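Local coordinates for ABC-type branched-chain amino acid transport systems periplasmic component-like protein (Thermomonospora curvata, PDB 4N03), which probably binds fatty acids such as palmitic acid and delivers them to an ABC transporter for uptake, at residues Q58-Y61 / E62-Q66; L49-S52 / I53-Q57; S91-T94 / E95-N99. One frame throughout, in Å; residues are numbered along the deposited sequence.

Interaction 1 of 3, residues Q58-Y61 / E62-Q66; sequences QLYY and EEVNQ
Y60 and V64, one helical turn apart, make the apolar pair of this contact: CG2 of the valine sits 3.7 Å from CE1 of the tyrosine and meets the ring at an oblique angle. The same methyl lies 3.4 Å from the carbonyl O of Y60, so it touches both the ring atoms CD1 and CE1 and the peptide oxygen of that residue. With CG anti to the backbone N (chi1 -160°), the Y60 side chain leans toward the C-terminal end of the helix and carries CD1 and CE1 over to V64.

L59 and E63 repeat the spacing with unlike partners. The glutamate's CG packs against L59 O, and its extended chain then brings OE2 to 3.7 Å from the methyl CD1 of L59, an apolar neighbour for a charged group. The other oxygen, OE1, is hydrogen-bonded to Y315 OH, which is likely to limit how the carboxylate turns.

Beneath these side chains run four regular i to i+4 backbone bonds, among them V64 N to Y60 O at 3.0 Å, with the donor in the carbonyl plane, and N65 N to Y61 O at 2.8 Å. The N65 amide folds back over Y61 O, but its OD1 takes its hydrogen bond from I75 N on the next strand.

Helix 47-66 is the helix of the beta-alpha-beta unit between strands 33-40 and 74-81. Its face bearing Y61 and V64 packs on strand 74-81, where both touch I75. Y60 turns to helix 309-330, meeting the Y315 ring edge-to-face, while L59 and E63 contact Y298 and A297 of helix 289-301.

Interaction 2 of 3, residues L49-S52 / I53-Q57; sequences LGKS and ITQAQ
K51 and Q55 lie side by side and point the same way on helix 47-66, the helix of a beta-alpha-beta unit between strands 33-40 and 74-81 in the periplasmic binding protein fold. The lysine is fully extended; a chi1 of -174° swings the chain opposite its own N and lets it run beside Q55. Its methylenes follow the glutamine amide: CE comes to 3.3 Å from Q55 OE1, and CG to 3.9 Å from Q55 CD. Their polar ends converge on a shared outside partner, since K51 NZ forms a salt bridge with D305 while Q55 NE2 hydrogen-bonds to D305 and to Y298 OH.

Elsewhere round the helix the side chains turn to the backbone of the preceding turn. I53 lays CG1 against L49 O at 3.2 Å, and its CD1 comes to 3.5 Å from the same oxygen, L49 O. S52 OG is held by P48 O and D308. L49, at the ligand end of the helix, touches the bound palmitic acid, while I53 and T54 face H105 of strand 103-107.

G50 O is gripped twice by one residue. T54 N and T54 OG1 approach it from opposite faces of the carbonyl plane, each tilted out of that plane; the threonine hydroxyl donates its proton to G50 O at 2.8 Å.

Interaction 3 of 3, residues S91-T94 / E95-N99; sequences SIYT and ELNNN
N97 lays its CB over one face of the Y93 ring, a CH-pi contact with CB 4.0 Å from the ring centroid, and the amide plane stands 47° from the ring. Both polar ends reach D122 of helix 109-122, against which Y93 also packs; D122 OD2 accepts from Y93 OH and from N97 ND2. With an alanine at Y93 the ring and hydroxyl are gone, and N97 CB would probably lose its cover, with D122 OD2 left one donor short and the N97 amide freer to turn.

The backbone here departs from regular alpha geometry as helix 86-96 runs out. E95 N is shared between S91 O and, weakly, I92 O. S91 O also accepts from T94 OG1 at 2.8 Å, on the same face of its plane as E95 N; chi1 of 64° sets that hydroxyl between the threonine's own N and carbonyl carbon. In the same turn a water links S91 OG to E95 OE1, to which it donates. L96 N divides its hydrogen between a weak bond to I92 O and one to Y93 O, whose donor stands above the carbonyl plane. N97 N is bonded weakly to Y93 O at 2.9 Å.

On the buried side, I92 CG2 packs on L96 CD1 at 3.7 Å, and both residues face strand 74-81.

Past the last turn, a second water donates to T94 O and accepts from N98 N at 2.9 Å, while N99 ND2 gives a straight bond (166°) to E95 O, which lies close to the plane of the N99 amide. Water and side-chain amide thus take over at T94 O and E95 O, whereas the T94 hydroxyl merely adds a second donor at S91 O, a pattern consistent with a fraying helix end.

Along the chain, interaction 2 comes first, near the start of helix 47-66, and interaction 1 follows directly on the same helix, with centres 14 Å apart. Interaction 3 comes later, at the end of helix 86-96, after strand 74-81 has intervened. The three stand in series: none nests in or crosses another, and each closes a helical turn between adjoining segments. Interaction 2 lies toward the palmitic acid, and interaction 1 carries the helix outward from the centre of the chain. Interaction 3, about 11 Å from either at the nearest atoms, belongs to another helix packed on the same sheet, with strands 33-40 and 74-81 in common.

Interaction 1 of 3, residues Q58-Y61 / E62-Q66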
loop_
_atom_site.group_PDB
_atom_site.type_symbol
_atom_site.label_atom_id
_atom_site.label_comp_id
_atom_site.label_asym_id
_atom_site.label_seq_id
_atom_site.Cartn_x
_atom_site.Cartn_y
_atom_site.Cartn_z
ATOM N N GLN A 58 -1.506 -15.818 -0.806
ATOM C CA GLN A 58 -1.815 -17.252 -0.886
ATOM C C GLN A 58 -0.572 -18.037 -1.446
ATOM O O GLN A 58 -0.284 -19.158 -0.982
ATOM C CB GLN A 58 -3.154 -17.545 -1.645
ATOM C CG GLN A 58 -4.497 -16.925 -1.135
ATOM C CD GLN A 58 -5.180 -17.518 0.140
ATOM O OE1 GLN A 58 -4.893 -18.625 0.581
ATOM N NE2 GLN A 58 -6.114 -16.754 0.728
ATOM N N LEU A 59 0.147 -17.473 -2.386
ATOM C CA LEU A 59 1.355 -18.091 -2.889
ATOM C C LEU A 59 2.371 -18.303 -1.782
ATOM O O LEU A 59 2.919 -19.422 -1.622
ATOM C CB LEU A 59 1.965 -17.216 -3.986
ATOM C CG LEU A 59 3.288 -17.745 -4.562
ATOM C CD1 LEU A 59 3.216 -19.069 -5.260
ATOM C CD2 LEU A 59 3.891 -16.692 -5.478
ATOM N N TYR A 60 2.611 -17.263 -0.997
ATOM C CA TYR A 60 3.546 -17.363 0.114
ATOM C C TYR A 60 3.090 -18.474 1.108
ATOM O O TYR A 60 3.881 -19.314 1.532
ATOM C CB TYR A 60 3.662 -15.991 0.840
ATOM C CG TYR A 60 4.919 -15.868 1.676
ATOM C CD1 TYR A 60 5.031 -16.493 2.926
ATOM C CD2 TYR A 60 6.010 -15.152 1.224
ATOM C CE1 TYR A 60 6.220 -16.403 3.656
ATOM C CE2 TYR A 60 7.180 -15.075 1.919
ATOM C CZ TYR A 60 7.276 -15.681 3.160
ATOM O OH TYR A 60 8.459 -15.607 3.835
ATOM N N TYR A 61 1.822 -18.443 1.509
ATOM C CA TYR A 61 1.339 -19.388 2.508
ATOM C C TYR A 61 1.402 -20.813 1.947
ATOM O O TYR A 61 1.717 -21.729 2.696
ATOM C CB TYR A 61 -0.076 -19.068 2.985
ATOM C CG TYR A 61 -0.219 -17.681 3.581
ATOM C CD1 TYR A 61 0.777 -17.130 4.375
ATOM C CD2 TYR A 61 -1.306 -16.899 3.298
ATOM C CE1 TYR A 61 0.675 -15.858 4.886
ATOM C CE2 TYR A 61 -1.418 -15.601 3.832
ATOM C CZ TYR A 61 -0.412 -15.083 4.603
ATOM O OH TYR A 61 -0.435 -13.803 5.102
ATOM N N GLU A 62 1.089 -21.011 0.674
ATOM C CA GLU A 62 1.249 -22.339 0.057
ATOM C C GLU A 62 2.710 -22.793 0.150
ATOM O O GLU A 62 2.973 -23.999 0.424
ATOM C CB GLU A 62 0.764 -22.309 -1.391
ATOM C CG GLU A 62 1.118 -23.545 -2.222
ATOM C CD GLU A 62 0.802 -23.349 -3.708
ATOM O OE1 GLU A 62 -0.362 -23.600 -4.093
ATOM O OE2 GLU A 62 1.723 -22.939 -4.485
ATOM N N GLU A 63 3.670 -21.973 -0.211
ATOM C CA GLU A 63 5.089 -22.322 -0.105
ATOM C C GLU A 63 5.466 -22.717 1.327
ATOM O O GLU A 63 6.176 -23.702 1.542
ATOM C CB GLU A 63 5.970 -21.165 -0.572
ATOM C CG GLU A 63 5.839 -20.914 -2.064
ATOM C CD GLU A 63 6.456 -19.605 -2.538
ATOM O OE1 GLU A 63 6.791 -18.707 -1.709
ATOM O OE2 GLU A 63 6.579 -19.465 -3.795
ATOM N N VAL A 64 4.971 -21.954 2.310
ATOM C CA VAL A 64 5.188 -22.277 3.698
ATOM C C VAL A 64 4.564 -23.609 4.086
ATOM O O VAL A 64 5.222 -24.455 4.765
ATOM C CB VAL A 64 4.645 -21.143 4.624
ATOM C CG1 VAL A 64 4.644 -21.613 6.056
ATOM C CG2 VAL A 64 5.489 -19.889 4.477
ATOM N N ASN A 65 3.328 -23.828 3.672
ATOM C CA ASN A 65 2.639 -25.110 3.951
ATOM C C ASN A 65 3.330 -26.310 3.351
ATOM O O ASN A 65 3.453 -27.357 4.005
ATOM C CB ASN A 65 1.178 -25.066 3.520
ATOM C CG ASN A 65 0.378 -24.119 4.417
ATOM O OD1 ASN A 65 0.775 -23.834 5.565
ATOM N ND2 ASN A 65 -0.759 -23.677 3.945
ATOM N N GLN A 66 3.822 -26.129 2.134
ATOM C CA GLN A 66 4.633 -27.177 1.460
ATOM C C GLN A 66 5.884 -27.514 2.258
ATOM O O GLN A 66 6.398 -28.639 2.187
ATOM C CB GLN A 66 5.015 -26.746 0.018
ATOM C CG GLN A 66 3.764 -26.660 -0.850
ATOM C CD GLN A 66 4.022 -26.142 -2.278
ATOM O OE1 GLN A 66 4.890 -25.294 -2.521
ATOM N NE2 GLN A 66 3.240 -26.650 -3.229
#

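Interaction 2 of 3, residues L49-S52 / I53-Q57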
loop_
_atom_site.group_PDB
_atom_site.type_symbol
_atom_site.label_atom_id
_atom_site.label_comp_id
_atom_site.label_asym_id
_atom_site.label_seq_id
_atom_site.Cartn_x
_atom_site.Cartn_y
_atom_site.Cartn_z
ATOM N N LEU A 49 -5.839 -4.951 -8.077
ATOM C CA LEU A 49 -4.730 -4.872 -7.113
ATOM C C LEU A 49 -5.049 -5.695 -5.885
ATOM O O LEU A 49 -4.173 -6.409 -5.398
ATOM C CB LEU A 49 -4.383 -3.438 -6.765
ATOM C CG LEU A 49 -3.757 -2.690 -7.965
ATOM C CD1 LEU A 49 -3.839 -1.203 -7.734
ATOM C CD2 LEU A 49 -2.311 -3.070 -8.215
ATOM N N GLY A 50 -6.279 -5.682 -5.404
ATOM C CA GLY A 50 -6.635 -6.545 -4.296
ATOM C C GLY A 50 -6.486 -8.013 -4.660
ATOM O O GLY A 50 -6.039 -8.826 -3.851
ATOM N N LYS A 51 -6.854 -8.387 -5.883
ATOM C CA LYS A 51 -6.633 -9.745 -6.366
ATOM C C LYS A 51 -5.183 -10.107 -6.337
ATOM O O LYS A 51 -4.813 -11.197 -5.862
ATOM C CB LYS A 51 -7.241 -9.925 -7.746
ATOM C CG LYS A 51 -7.187 -11.346 -8.267
ATOM C CD LYS A 51 -7.801 -11.488 -9.655
ATOM C CE LYS A 51 -7.789 -12.968 -10.086
ATOM N NZ LYS A 51 -8.467 -13.140 -11.366
ATOM N N SER A 52 -4.311 -9.224 -6.841
ATOM C CA SER A 52 -2.899 -9.524 -6.870
ATOM C C SER A 52 -2.338 -9.690 -5.481
ATOM O O SER A 52 -1.513 -10.609 -5.241
ATOM C CB SER A 52 -2.144 -8.437 -7.586
ATOM O OG SER A 52 -2.514 -8.345 -8.936
ATOM N N ILE A 53 -2.692 -8.766 -4.577
ATOM C CA ILE A 53 -2.194 -8.836 -3.211
ATOM C C ILE A 53 -2.602 -10.155 -2.543
ATOM O O ILE A 53 -1.812 -10.831 -1.909
ATOM C CB ILE A 53 -2.660 -7.620 -2.395
ATOM C CG1 ILE A 53 -2.080 -6.332 -2.972
ATOM C CG2 ILE A 53 -2.249 -7.768 -0.960
ATOM C CD1 ILE A 53 -2.797 -5.090 -2.493
ATOM N N THR A 54 -3.875 -10.457 -2.697
ATOM C CA THR A 54 -4.466 -11.643 -2.089
ATOM C C THR A 54 -3.830 -12.931 -2.641
ATOM O O THR A 54 -3.500 -13.828 -1.879
ATOM C CB THR A 54 -5.963 -11.635 -2.292
ATOM O OG1 THR A 54 -6.482 -10.499 -1.621
ATOM C CG2 THR A 54 -6.643 -12.859 -1.726
ATOM N N GLN A 55 -3.655 -12.970 -3.955
ATOM C CA GLN A 55 -3.041 -14.132 -4.562
ATOM C C GLN A 55 -1.609 -14.275 -4.189
ATOM O O GLN A 55 -1.109 -15.407 -4.019
ATOM C CB GLN A 55 -3.210 -14.087 -6.101
ATOM C CG GLN A 55 -4.649 -14.364 -6.496
ATOM C CD GLN A 55 -4.901 -14.542 -7.983
ATOM O OE1 GLN A 55 -5.943 -15.104 -8.361
ATOM N NE2 GLN A 55 -4.029 -14.056 -8.817
ATOM N N ALA A 56 -0.868 -13.171 -4.059
ATOM C CA ALA A 56 0.504 -13.254 -3.645
ATOM C C ALA A 56 0.679 -13.745 -2.227
ATOM O O ALA A 56 1.608 -14.507 -1.928
ATOM C CB ALA A 56 1.249 -11.943 -3.857
ATOM N N GLN A 57 -0.235 -13.344 -1.346
ATOM C CA GLN A 57 -0.260 -13.876 0.023
ATOM C C GLN A 57 -0.523 -15.395 -0.031
ATOM O O GLN A 57 0.161 -16.131 0.669
ATOM C CB GLN A 57 -1.339 -13.194 0.866
ATOM C CG GLN A 57 -1.024 -11.737 1.206
ATOM C CD GLN A 57 -1.174 -11.400 2.653
ATOM O OE1 GLN A 57 -1.765 -12.118 3.442
ATOM N NE2 GLN A 57 -0.654 -10.224 3.024
#

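Interaction 3 of 3, residues S91-T94 / E95-N99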
loop_
_atom_site.group_PDB
_atom_site.type_symbol
_atom_site.label_atom_id
_atom_site.label_comp_id
_atom_site.label_asym_id
_atom_site.label_seq_id
_atom_site.Cartn_x
_atom_site.Cartn_y
_atom_site.Cartn_z
ATOM N N SER A 91 -18.480 -4.969 8.952
ATOM C CA SER A 91 -19.245 -6.193 8.970
ATOM C C SER A 91 -18.328 -7.416 8.803
ATOM O O SER A 91 -18.438 -8.394 9.533
ATOM C CB SER A 91 -20.287 -6.144 7.844
ATOM O OG SER A 91 -21.107 -7.293 7.875
ATOM N N ILE A 92 -17.393 -7.341 7.838
ATOM C CA ILE A 92 -16.428 -8.420 7.621
ATOM C C ILE A 92 -15.551 -8.613 8.841
ATOM O O ILE A 92 -15.355 -9.706 9.294
ATOM C CB ILE A 92 -15.562 -8.166 6.387
ATOM C CG1 ILE A 92 -16.417 -8.448 5.140
ATOM C CG2 ILE A 92 -14.293 -9.018 6.398
ATOM C CD1 ILE A 92 -15.891 -7.873 3.846
ATOM N N TYR A 93 -15.067 -7.500 9.423
ATOM C CA TYR A 93 -14.233 -7.611 10.598
ATOM C C TYR A 93 -14.977 -8.391 11.679
ATOM O O TYR A 93 -14.424 -9.276 12.315
ATOM C CB TYR A 93 -13.793 -6.226 11.093
ATOM C CG TYR A 93 -12.873 -6.315 12.285
ATOM C CD1 TYR A 93 -13.395 -6.359 13.572
ATOM C CD2 TYR A 93 -11.520 -6.491 12.134
ATOM C CE1 TYR A 93 -12.560 -6.525 14.669
ATOM C CE2 TYR A 93 -10.683 -6.640 13.230
ATOM C CZ TYR A 93 -11.214 -6.653 14.499
ATOM O OH TYR A 93 -10.377 -6.838 15.562
ATOM N N THR A 94 -16.232 -8.071 11.900
ATOM C CA THR A 94 -16.954 -8.716 13.002
ATOM C C THR A 94 -17.222 -10.191 12.686
ATOM O O THR A 94 -17.370 -10.986 13.615
ATOM C CB THR A 94 -18.238 -8.002 13.314
ATOM O OG1 THR A 94 -19.075 -8.092 12.204
ATOM C CG2 THR A 94 -18.051 -6.569 13.599
ATOM N N GLU A 95 -17.247 -10.565 11.410
ATOM C CA GLU A 95 -17.384 -11.973 11.004
ATOM C C GLU A 95 -16.096 -12.772 11.140
ATOM O O GLU A 95 -16.111 -14.023 11.175
ATOM C CB GLU A 95 -17.764 -12.054 9.540
ATOM C CG GLU A 95 -19.113 -11.539 9.132
ATOM C CD GLU A 95 -19.312 -11.745 7.636
ATOM O OE1 GLU A 95 -18.990 -10.832 6.818
ATOM O OE2 GLU A 95 -19.716 -12.867 7.256
ATOM N N LEU A 96 -14.965 -12.082 11.158
ATOM C CA LEU A 96 -13.695 -12.764 11.214
ATOM C C LEU A 96 -13.091 -12.726 12.592
ATOM O O LEU A 96 -12.272 -13.584 12.883
ATOM C CB LEU A 96 -12.680 -12.079 10.293
ATOM C CG LEU A 96 -12.929 -12.155 8.807
ATOM C CD1 LEU A 96 -11.885 -11.281 8.126
ATOM C CD2 LEU A 96 -12.835 -13.585 8.350
ATOM N N ASN A 97 -13.399 -11.718 13.432
ATOM C CA ASN A 97 -12.469 -11.372 14.507
ATOM C C ASN A 97 -12.331 -12.419 15.585
ATOM O O ASN A 97 -11.328 -12.480 16.259
ATOM C CB ASN A 97 -12.741 -9.987 15.114
ATOM C CG ASN A 97 -14.059 -9.903 15.866
ATOM O OD1 ASN A 97 -15.044 -10.524 15.489
ATOM N ND2 ASN A 97 -14.094 -9.082 16.922
ATOM N N ASN A 98 -13.350 -13.242 15.766
ATOM C CA ASN A 98 -13.245 -14.218 16.819
ATOM C C ASN A 98 -12.629 -15.523 16.337
ATOM O O ASN A 98 -12.394 -16.426 17.136
ATOM C CB ASN A 98 -14.569 -14.367 17.572
ATOM C CG ASN A 98 -14.919 -13.092 18.400
ATOM O OD1 ASN A 98 -14.051 -12.462 19.051
ATOM N ND2 ASN A 98 -16.182 -12.710 18.362
ATOM N N ASN A 99 -12.323 -15.637 15.029
ATOM C CA ASN A 99 -11.946 -16.924 14.384
ATOM C C ASN A 99 -10.698 -16.908 13.536
ATOM O O ASN A 99 -10.376 -17.916 12.913
ATOM C CB ASN A 99 -13.098 -17.569 13.577
ATOM C CG ASN A 99 -13.660 -16.681 12.485
ATOM O OD1 ASN A 99 -13.156 -16.639 11.360
ATOM N ND2 ASN A 99 -14.757 -15.999 12.803
HETATM O O HOH W 1 -20.563 -8.725 5.807
HETATM O O HOH W 2 -16.013 -13.312 14.530
#